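Local coordinates for protein beta-lactamase (Serratia marcescens, PDB 5GWA) that probably hydrolyses the amide bond of beta-lactam antibiotics as an extended-spectrum class A beta-lactamase, and is seen here with the inhibitor avibactam bound, at residues F73-S77 with P92-L96; I104-H110 with T191-T197; T126-H130 with S142-T146. All blocks are in the same frame, centred on the assembly; numbering follows the deposited sequence. Where two conformers were deposited one is given.

Contact 1: residues F73-S77 with P92-L96; sequences FVKKS and PNGNL. With NA (sodium ion), chain S; SO4 (sulfate ion), chain D.
A two-stranded antiparallel ribbon, strands 71-74 and 96-99, ends in a G1 beta bulge, with Asn95 and Leu96 both facing Val74. The backbone angles fit: Asn95 has phi/psi 49/60 and Leu96 -150/160. Val74 and Leu96 form a hydrogen-bonded pair (CA-CA 5.4 Å): Val74 N donates to Leu96 O at 2.8 Å and Leu96 N to Val74 O at 3.1 Å. Beyond the strand, Lys75 CA lies 4.3 Å from Asn95 CA, and Lys76 CA 4.3 Å from Gly94 CA. Gly94 (42/-143) has positive phi, and a CB there would clash with Lys76 CA.

Asn95 (chi1 m) turns OD1 back to accept from Lys76 N at 2.9 Å. In the packing Lys76 is covered most, its CD 3.2 Å from Asn93 O and 3.6 Å from Pro92 O; Val74 CB meets Leu96 CD2 at 4.5 Å, and Phe73 (chi1 t) brings CZ to 3.5 Å from Asn95 C.

Polar contacts join this surface ribbon to the second subunit, where Glu261 forms a salt bridge with Lys76 and Lys200 a hydrogen bond with Asn93 OD1. Tyr91 and Pro92 bind a sodium ion, 2.5 Å from Pro92 O, and Lys76 NZ donates to sulfate O4 at 2.5 Å.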
loop_
_atom_site.group_PDB
_atom_site.type_symbol
_atom_site.label_atom_id
_atom_site.label_comp_id
_atom_site.label_asym_id
_atom_site.label_seq_id
_atom_site.Cartn_x
_atom_site.Cartn_y
_atom_site.Cartn_z
ATOM N N PHE A 73 -6.601 -10.597 -18.455
ATOM C CA PHE A 73 -5.531 -9.679 -18.801
ATOM C C PHE A 73 -5.541 -8.507 -17.843
ATOM O O PHE A 73 -6.512 -7.782 -17.749
ATOM C CB PHE A 73 -5.666 -9.167 -20.254
ATOM C CG PHE A 73 -4.437 -8.434 -20.742
ATOM C CD1 PHE A 73 -3.361 -9.129 -21.201
ATOM C CD2 PHE A 73 -4.350 -7.056 -20.630
ATOM C CE1 PHE A 73 -2.210 -8.470 -21.618
ATOM C CE2 PHE A 73 -3.194 -6.392 -21.034
ATOM C CZ PHE A 73 -2.146 -7.103 -21.527
ATOM N N VAL A 74 -4.488 -8.396 -17.035
ATOM C CA VAL A 74 -4.382 -7.342 -16.053
ATOM C C VAL A 74 -3.572 -6.200 -16.635
ATOM O O VAL A 74 -2.372 -6.337 -16.908
ATOM C CB VAL A 74 -3.729 -7.897 -14.764
ATOM C CG1 VAL A 74 -3.518 -6.789 -13.727
ATOM C CG2 VAL A 74 -4.609 -9.018 -14.204
ATOM N N LYS A 75 -4.287 -5.132 -16.962
ATOM C CA LYS A 75 -3.662 -3.918 -17.516
ATOM C C LYS A 75 -2.775 -3.256 -16.488
ATOM O O LYS A 75 -3.028 -3.346 -15.315
ATOM C CB LYS A 75 -4.744 -2.903 -17.926
ATOM C CG LYS A 75 -5.504 -3.308 -19.169
ATOM C CD LYS A 75 -6.368 -2.162 -19.689
ATOM C CE LYS A 75 -7.638 -1.987 -18.887
ATOM N NZ LYS A 75 -8.635 -1.197 -19.679
ATOM N N LYS A 76 -1.805 -2.467 -16.938
ATOM C CA LYS A 76 -1.014 -1.686 -15.999
ATOM C C LYS A 76 -1.922 -0.761 -15.165
ATOM O O LYS A 76 -1.724 -0.599 -13.970
ATOM C CB LYS A 76 0.044 -0.907 -16.760
ATOM C CG LYS A 76 0.738 0.169 -15.968
ATOM C CD LYS A 76 2.165 -0.242 -15.652
ATOM C CE LYS A 76 2.942 0.972 -15.215
ATOM N NZ LYS A 76 2.066 1.904 -14.428
ATOM N N SER A 77 -2.960 -0.213 -15.772
ATOM C CA SER A 77 -3.846 0.686 -15.050
ATOM C C SER A 77 -4.741 -0.024 -14.035
ATOM O O SER A 77 -5.293 0.641 -13.173
ATOM C CB SER A 77 -4.692 1.499 -16.032
ATOM O OG SER A 77 -5.575 0.654 -16.727
ATOM N N PRO A 92 5.477 -5.047 -11.893
ATOM C CA PRO A 92 5.419 -3.605 -11.988
ATOM C C PRO A 92 5.039 -3.004 -13.345
ATOM O O PRO A 92 4.419 -1.943 -13.360
ATOM C CB PRO A 92 6.824 -3.137 -11.568
ATOM C CG PRO A 92 7.620 -4.361 -11.406
ATOM C CD PRO A 92 6.742 -5.553 -11.363
ATOM N N ASN A 93 5.191 -3.786 -14.412
ATOM C CA ASN A 93 4.782 -3.363 -15.741
ATOM C C ASN A 93 3.336 -3.724 -16.030
ATOM O O ASN A 93 2.701 -3.137 -16.892
ATOM C CB ASN A 93 5.660 -3.983 -16.798
ATOM C CG ASN A 93 6.886 -3.164 -17.053
ATOM O OD1 ASN A 93 6.820 -2.109 -17.704
ATOM N ND2 ASN A 93 7.957 -3.527 -16.397
ATOM N N GLY A 94 2.746 -4.532 -15.165
ATOM C CA GLY A 94 1.467 -5.103 -15.495
ATOM C C GLY A 94 1.396 -5.571 -16.936
ATOM O O GLY A 94 2.322 -6.174 -17.443
ATOM N N ASN A 95 0.227 -5.375 -17.535
ATOM C CA ASN A 95 -0.044 -5.858 -18.893
ATOM C C ASN A 95 0.347 -7.315 -19.082
ATOM O O ASN A 95 1.150 -7.703 -19.945
ATOM C CB ASN A 95 0.655 -4.955 -19.901
ATOM C CG ASN A 95 0.128 -3.556 -19.866
ATOM O OD1 ASN A 95 -1.035 -3.316 -19.593
ATOM N ND2 ASN A 95 0.995 -2.602 -20.188
ATOM N N LEU A 96 -0.287 -8.165 -18.291
ATOM C CA LEU A 96 -0.017 -9.579 -18.350
ATOM C C LEU A 96 -1.233 -10.408 -17.969
ATOM O O LEU A 96 -2.148 -9.901 -17.337
ATOM C CB LEU A 96 1.187 -9.953 -17.494
ATOM C CG LEU A 96 0.977 -10.131 -15.995
ATOM C CD1 LEU A 96 2.214 -10.810 -15.396
ATOM C CD2 LEU A 96 0.626 -8.843 -15.283
HETATM NA NA NA S . 2.289 -2.634 -12.365
HETATM S S SO4 D . 3.883 2.705 -11.732
HETATM O O1 SO4 D . 4.450 3.799 -12.563
HETATM O O2 SO4 D . 4.743 2.497 -10.572
HETATM O O3 SO4 D . 2.529 3.160 -11.329
HETATM O O4 SO4 D . 3.707 1.458 -12.533
#

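Contact 2: residues I104-H110 with T191-T197; sequences IKSTVSH and TMIETTT. With NA (sodium ion), chain N; NA (sodium ion), chain T; NXL ((2S,5R)-1-formyl-5-[(sulfooxy)amino]piperidine-2-carboxamide), chain B.
Ser109, Thr191 and Val108 bury the most surface where the last turns of helix 100-109 meet the end of helix 182-193 and the chain that leaves it. The nearest CA atoms are those of Ser109 and Thr195, 3.7 Å apart. Ser109 is central: its OG (chi1 m) donates to Thr191 O at 2.7 Å, and its O accepts from Thr196 N at 3.1 Å (N-H...O 166°). Thr195 (-48/133) turns the chain out of helical conformation and adds a CA-H...O contact, Thr195 CA to Ser109 O 3.5 Å.

Thr191 (chi1 m) is a knob in a hole formed by Ile104, Lys105, Val108 and Ser109. Its CG2 lies 3.7 Å from Val108 CB and 3.9 Å from Lys105 CA, while its OG1 bonds to Phe187 O within its own helix. Val108 (chi1 t) points toward the partner and packs CG1 against Met192 CG at 4.0 Å; Ala54 of helix 49-63 also touches it.

One water links Lys105 NZ (3.0 Å) to Glu194 OE1 (2.8 Å), another gives protons to Ser109 OG (2.8 Å) and Glu194 OE1 (2.7 Å), and a third joins Val108 O (2.9 Å) to Thr197 OG1 (2.7 Å). Ile193 O and Thr195 O bind one sodium ion, each at 2.9 Å; Thr197 O binds another at 2.8 Å, with His214.

Thr197, which also bonds to Thr216, lines the avibactam pocket, with CB 3.5 Å from inhibitor atom OAD; Ser111, just past His110, is hydrogen-bonded to the inhibitor. Direct and water-mediated bonds to Ser109 and Val108 thus join two segments that border the pocket.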
loop_
_atom_site.group_PDB
_atom_site.type_symbol
_atom_site.label_atom_id
_atom_site.label_comp_id
_atom_site.label_asym_id
_atom_site.label_seq_id
_atom_site.Cartn_x
_atom_site.Cartn_y
_atom_site.Cartn_z
ATOM N N ILE A 104 -7.054 -14.376 -6.883
ATOM C CA ILE A 104 -7.780 -14.600 -5.641
ATOM C C ILE A 104 -6.849 -14.871 -4.453
ATOM O O ILE A 104 -7.076 -14.325 -3.363
ATOM C CB ILE A 104 -8.768 -15.769 -5.778
ATOM C CG1 ILE A 104 -9.814 -15.435 -6.794
ATOM C CG2 ILE A 104 -9.356 -16.103 -4.419
ATOM C CD1 ILE A 104 -10.608 -16.635 -7.302
ATOM N N LYS A 105 -5.768 -15.635 -4.658
ATOM C CA LYS A 105 -4.837 -15.941 -3.579
ATOM C C LYS A 105 -4.185 -14.653 -3.103
ATOM O O LYS A 105 -4.102 -14.406 -1.912
ATOM C CB LYS A 105 -3.737 -16.908 -4.014
ATOM C CG LYS A 105 -4.227 -18.325 -4.189
ATOM C CD LYS A 105 -3.035 -19.216 -4.496
ATOM C CE LYS A 105 -3.464 -20.632 -4.832
ATOM N NZ LYS A 105 -2.248 -21.457 -5.021
ATOM N N SER A 106 -3.806 -13.781 -4.020
ATOM C CA SER A 106 -3.207 -12.519 -3.583
ATOM C C SER A 106 -4.229 -11.653 -2.829
ATOM O O SER A 106 -3.897 -10.978 -1.820
ATOM C CB SER A 106 -2.646 -11.760 -4.769
ATOM O OG SER A 106 -1.846 -10.667 -4.310
ATOM N N THR A 107 -5.426 -11.579 -3.390
ATOM C CA THR A 107 -6.502 -10.726 -2.856
ATOM C C THR A 107 -6.891 -11.155 -1.445
ATOM O O THR A 107 -7.170 -10.323 -0.587
ATOM C CB THR A 107 -7.720 -10.815 -3.776
ATOM O OG1 THR A 107 -7.345 -10.293 -5.056
ATOM C CG2 THR A 107 -8.844 -9.966 -3.228
ATOM N N VAL A 108 -6.980 -12.470 -1.220
ATOM C CA VAL A 108 -7.450 -12.982 0.076
ATOM C C VAL A 108 -6.290 -13.196 1.040
ATOM O O VAL A 108 -6.255 -12.581 2.110
ATOM C CB VAL A 108 -8.226 -14.297 -0.070
ATOM C CG1 VAL A 108 -8.537 -14.914 1.290
ATOM C CG2 VAL A 108 -9.476 -14.053 -0.868
ATOM N N SER A 109 -5.261 -13.943 0.656
ATOM C CA SER A 109 -4.180 -14.299 1.614
ATOM C C SER A 109 -3.276 -13.109 1.884
ATOM O O SER A 109 -2.740 -12.988 2.994
ATOM C CB SER A 109 -3.339 -15.476 1.109
ATOM O OG SER A 109 -4.233 -16.546 0.810
ATOM N N HIS A 110 -3.070 -12.247 0.894
ATOM C CA HIS A 110 -2.188 -11.097 1.034
ATOM C C HIS A 110 -2.944 -9.766 0.955
ATOM O O HIS A 110 -2.319 -8.736 0.991
ATOM C CB HIS A 110 -1.091 -11.142 -0.012
ATOM C CG HIS A 110 -0.070 -12.176 0.267
ATOM N ND1 HIS A 110 -0.204 -13.511 -0.047
ATOM C CD2 HIS A 110 1.130 -12.049 0.878
ATOM C CE1 HIS A 110 0.866 -14.164 0.383
ATOM N NE2 HIS A 110 1.682 -13.296 0.947
ATOM N N THR A 191 -6.966 -21.022 0.989
ATOM C CA THR A 191 -6.445 -19.671 0.750
ATOM C C THR A 191 -6.543 -18.826 2.067
ATOM O O THR A 191 -5.574 -18.139 2.481
ATOM C CB THR A 191 -7.209 -19.047 -0.403
ATOM O OG1 THR A 191 -6.965 -19.828 -1.605
ATOM C CG2 THR A 191 -6.776 -17.653 -0.628
ATOM N N MET A 192 -7.615 -19.056 2.795
ATOM C CA MET A 192 -7.803 -18.398 4.115
ATOM C C MET A 192 -6.896 -18.887 5.245
ATOM O O MET A 192 -6.466 -18.127 6.098
ATOM C CB MET A 192 -9.257 -18.533 4.518
ATOM C CG MET A 192 -10.195 -17.691 3.669
ATOM S SD MET A 192 -11.926 -17.910 4.021
ATOM C CE MET A 192 -11.990 -17.108 5.633
ATOM N N ILE A 193 -6.516 -20.174 5.209
ATOM C CA ILE A 193 -5.481 -20.674 6.100
ATOM C C ILE A 193 -4.105 -20.171 5.763
ATOM O O ILE A 193 -3.292 -19.861 6.646
ATOM C CB ILE A 193 -5.507 -22.232 6.151
ATOM C CG1 ILE A 193 -6.870 -22.714 6.655
ATOM C CG2 ILE A 193 -4.407 -22.731 7.051
ATOM C CD1 ILE A 193 -7.112 -24.212 6.412
ATOM N N GLU A 194 -3.870 -19.986 4.450
ATOM C CA GLU A 194 -2.631 -19.464 3.923
ATOM C C GLU A 194 -2.462 -17.967 4.135
ATOM O O GLU A 194 -1.423 -17.414 3.821
ATOM C CB GLU A 194 -2.536 -19.803 2.426
ATOM C CG GLU A 194 -2.211 -21.283 2.165
ATOM C CD GLU A 194 -2.404 -21.752 0.730
ATOM O OE1 GLU A 194 -2.696 -20.937 -0.179
ATOM O OE2 GLU A 194 -2.215 -22.980 0.498
ATOM N N THR A 195 -3.499 -17.291 4.601
ATOM C CA THR A 195 -3.374 -15.867 4.916
ATOM C C THR A 195 -2.137 -15.569 5.743
ATOM O O THR A 195 -1.863 -16.252 6.760
ATOM C CB THR A 195 -4.659 -15.397 5.619
ATOM O OG1 THR A 195 -5.730 -15.460 4.668
ATOM C CG2 THR A 195 -4.559 -13.971 6.196
ATOM N N THR A 196 -1.378 -14.538 5.343
ATOM C CA THR A 196 -0.174 -14.157 6.044
ATOM C C THR A 196 -0.361 -12.890 6.875
ATOM O O THR A 196 0.508 -12.542 7.685
ATOM C CB THR A 196 1.019 -13.943 5.105
ATOM O OG1 THR A 196 0.687 -12.981 4.112
ATOM C CG2 THR A 196 1.338 -15.246 4.408
ATOM N N THR A 197 -1.419 -12.136 6.589
ATOM C CA THR A 197 -1.666 -10.868 7.280
ATOM C C THR A 197 -2.178 -11.113 8.679
ATOM O O THR A 197 -2.633 -12.178 9.023
ATOM C CB THR A 197 -2.653 -9.988 6.491
ATOM O OG1 THR A 197 -3.926 -10.656 6.397
ATOM C CG2 THR A 197 -2.123 -9.757 5.093
HETATM NA NA NA N . -2.001 -14.893 9.461
HETATM NA NA NA T . -3.455 -17.787 8.598
HETATM O OAC NXL B . -8.306 -3.705 5.002
HETATM C CAN NXL B . -7.687 -3.960 3.975
HETATM N N NXL B . -6.714 -3.298 3.533
HETATM C CAJ NXL B . -5.848 -3.828 2.500
HETATM C CA NXL B . -6.343 -2.048 4.181
HETATM C C NXL B . -6.506 -0.823 3.349
HETATM O O NXL B . -6.787 -0.884 2.166
HETATM N NAA NXL B . -6.183 0.319 3.962
HETATM C CB NXL B . -4.922 -2.159 4.671
HETATM C CAH NXL B . -3.977 -2.718 3.635
HETATM C CAO NXL B . -4.469 -4.045 3.075
HETATM N NAK NXL B . -4.447 -5.205 3.990
HETATM O OAL NXL B . -4.465 -4.938 5.279
HETATM S SAR NXL B . -4.985 -6.071 6.171
HETATM O OAD NXL B . -3.792 -6.716 6.624
HETATM O OAE NXL B . -5.648 -5.693 7.369
HETATM O OAG NXL B . -6.162 -6.761 5.275
HETATM O O HOH W 1 -0.931 -21.504 -2.285
HETATM O O HOH W 2 -5.945 -11.321 4.707
HETATM O O HOH W 3 -2.876 -18.320 -0.865
HETATM O O HOH W 4 3.496 -12.629 3.347
HETATM O O HOH W 5 0.312 -16.255 9.629
#

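Contact 3: residues T126-H130 with S142-T146; sequences TNKVH and SIKAT. With NA (sodium ion), chain Y; SO4 (sulfate ion), chain F.
Residues 126-130 are the first turn of helix 126-135, with His130 N bonded to Thr126 O at 2.9 Å, whereas 142-146 run extended beside them, apart from Lys144 at -131/-27. The nearest CA pairs are His130 CA to Ile143 CA, 4.9 Å, and Thr126 CA to Lys144 CA, 5.5 Å. Thr146 is the N-cap of helix 147-151.

A direct hydrogen bond runs from the loop backbone to a side chain: Ile143 N donates to His130 ND1 at 3.1 Å and an almost linear 175°. This requires ND1 to be unprotonated, and the His130 rotamer (chi1 t, chi2 87°) places the amide near the ring plane. Lys144 CE lies over a ring face, 4.1 Å from His130 CE1.

Ile143 (chi1 m, chi2 t) points toward the helix and sets CD1 3.8 Å from Val129 CG1. Thr126 (chi1 p) directs CG2 to 3.7 Å from Ala145 C and 3.9 Å from Thr146 CG2. Its OG1 binds a sodium ion at 2.7 Å; a water 2.6 Å from that ion accepts from Asn127 ND2 and Lys144 NZ and donates to Ile143 O, each at 3.0 Å. A second water bridges Thr126 OG1 (2.8 Å) and Lys144 O (3.3 Å).

In this class A fold the loop enters the omega-loop region leading to Glu147 of the inhibitor pocket. Phe120 of helix 113-123 packs on Thr126 and Val129, helix 49-63 covers Val129 and Ile143, and Ser142 pairs through its backbone with Trp161 in strand 161-162.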
loop_
_atom_site.group_PDB
_atom_site.type_symbol
_atom_site.label_atom_id
_atom_site.label_comp_id
_atom_site.label_asym_id
_atom_site.label_seq_id
_atom_site.Cartn_x
_atom_site.Cartn_y
_atom_site.Cartn_z
ATOM N N THR A 126 -19.883 -3.975 -7.050
ATOM C CA THR A 126 -20.176 -4.111 -5.631
ATOM C C THR A 126 -21.634 -4.536 -5.427
ATOM O O THR A 126 -21.901 -5.373 -4.563
ATOM C CB THR A 126 -19.915 -2.813 -4.846
ATOM O OG1 THR A 126 -20.570 -1.712 -5.467
ATOM C CG2 THR A 126 -18.408 -2.491 -4.780
ATOM N N ASN A 127 -22.556 -4.016 -6.254
ATOM C CA ASN A 127 -23.973 -4.388 -6.081
ATOM C C ASN A 127 -24.238 -5.850 -6.326
ATOM O O ASN A 127 -25.014 -6.446 -5.586
ATOM C CB ASN A 127 -24.946 -3.518 -6.913
ATOM C CG ASN A 127 -26.401 -3.826 -6.601
ATOM O OD1 ASN A 127 -27.144 -4.332 -7.462
ATOM N ND2 ASN A 127 -26.791 -3.625 -5.342
ATOM N N LYS A 128 -23.529 -6.462 -7.271
ATOM C CA LYS A 128 -23.641 -7.898 -7.505
ATOM C C LYS A 128 -23.243 -8.658 -6.244
ATOM O O LYS A 128 -23.874 -9.644 -5.863
ATOM C CB LYS A 128 -22.758 -8.330 -8.679
ATOM C CG LYS A 128 -22.779 -9.822 -8.965
ATOM C CD LYS A 128 -23.994 -10.146 -9.806
ATOM C CE LYS A 128 -24.003 -9.330 -11.088
ATOM N NZ LYS A 128 -25.249 -9.555 -11.883
ATOM N N VAL A 129 -22.176 -8.208 -5.588
ATOM C CA VAL A 129 -21.672 -8.973 -4.468
ATOM C C VAL A 129 -22.567 -8.779 -3.235
ATOM O O VAL A 129 -22.885 -9.724 -2.524
ATOM C CB VAL A 129 -20.214 -8.550 -4.144
ATOM C CG1 VAL A 129 -19.736 -9.310 -2.917
ATOM C CG2 VAL A 129 -19.314 -8.827 -5.347
ATOM N N HIS A 130 -23.055 -7.559 -3.065
ATOM C CA HIS A 130 -24.023 -7.211 -2.041
ATOM C C HIS A 130 -25.249 -8.094 -2.168
ATOM O O HIS A 130 -25.720 -8.645 -1.187
ATOM C CB HIS A 130 -24.406 -5.755 -2.199
ATOM C CG HIS A 130 -25.484 -5.314 -1.273
ATOM N ND1 HIS A 130 -25.225 -4.846 -0.001
ATOM C CD2 HIS A 130 -26.828 -5.432 -1.356
ATOM C CE1 HIS A 130 -26.363 -4.568 0.607
ATOM N NE2 HIS A 130 -27.351 -4.991 -0.164
ATOM N N SER A 142 -23.535 -4.731 4.180
ATOM C CA SER A 142 -23.667 -3.727 3.127
ATOM C C SER A 142 -22.371 -3.650 2.349
ATOM O O SER A 142 -21.328 -3.318 2.918
ATOM C CB SER A 142 -24.010 -2.372 3.721
ATOM O OG SER A 142 -23.978 -1.350 2.737
ATOM N N ILE A 143 -22.439 -3.927 1.051
ATOM C CA ILE A 143 -21.268 -3.830 0.168
ATOM C C ILE A 143 -21.575 -2.790 -0.901
ATOM O O ILE A 143 -22.422 -3.027 -1.798
ATOM C CB ILE A 143 -20.872 -5.203 -0.399
ATOM C CG1 ILE A 143 -20.464 -6.144 0.751
ATOM C CG2 ILE A 143 -19.794 -5.099 -1.479
ATOM C CD1 ILE A 143 -20.376 -7.609 0.409
ATOM N N LYS A 144 -20.824 -1.691 -0.845
ATOM C CA LYS A 144 -21.135 -0.503 -1.626
ATOM C C LYS A 144 -19.950 0.076 -2.396
ATOM O O LYS A 144 -20.149 0.903 -3.268
ATOM C CB LYS A 144 -21.726 0.540 -0.718
ATOM C CG LYS A 144 -23.054 0.123 -0.101
ATOM C CD LYS A 144 -24.184 0.016 -1.088
ATOM C CE LYS A 144 -25.360 -0.719 -0.441
ATOM N NZ LYS A 144 -26.570 -0.662 -1.305
ATOM N N ALA A 145 -18.735 -0.134 -1.905
ATOM C CA ALA A 145 -17.606 0.639 -2.449
ATOM C C ALA A 145 -16.414 -0.266 -2.681
ATOM O O ALA A 145 -16.081 -1.093 -1.856
ATOM C CB ALA A 145 -17.185 1.731 -1.511
ATOM N N THR A 146 -15.732 -0.028 -3.775
ATOM C CA THR A 146 -14.508 -0.746 -4.105
ATOM C C THR A 146 -13.361 -0.183 -3.271
ATOM O O THR A 146 -13.529 0.792 -2.550
ATOM C CB THR A 146 -14.126 -0.546 -5.576
ATOM O OG1 THR A 146 -13.909 0.849 -5.811
ATOM C CG2 THR A 146 -15.199 -1.068 -6.513
HETATM NA NA NA Y . -23.023 -1.458 -4.462
HETATM S S SO4 F . -26.809 -6.275 -10.682
HETATM O O1 SO4 F . -28.147 -5.984 -10.097
HETATM O O2 SO4 F . -26.759 -6.154 -12.160
HETATM O O3 SO4 F . -25.838 -5.273 -10.113
HETATM O O4 SO4 F . -26.421 -7.640 -10.294
HETATM O O HOH W 6 -19.200 0.590 -6.390
HETATM O O HOH W 7 -25.039 -2.461 -3.197
#

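The segments of contact 1 come first along the chain; contact 2 then joins residues 104-110 to 191-197, and both segments of contact 3 fall within the interval between them. The centres of contacts 1 and 2 are about 21 Å apart, those of contacts 1 and 3 about 24 Å, and those of contacts 2 and 3 about 20 Å, with no touch within one chain. Helices 49-63 and 113-123 are shared neighbours of contacts 2 and 3, so these two pack against the same helices at different places. The centre of contact 1 is about 26 Å from the chain centre, at the surface. Across the dimer interface, contact 1 of one subunit meets contact 2 of the other, Pro92 packing on Thr196.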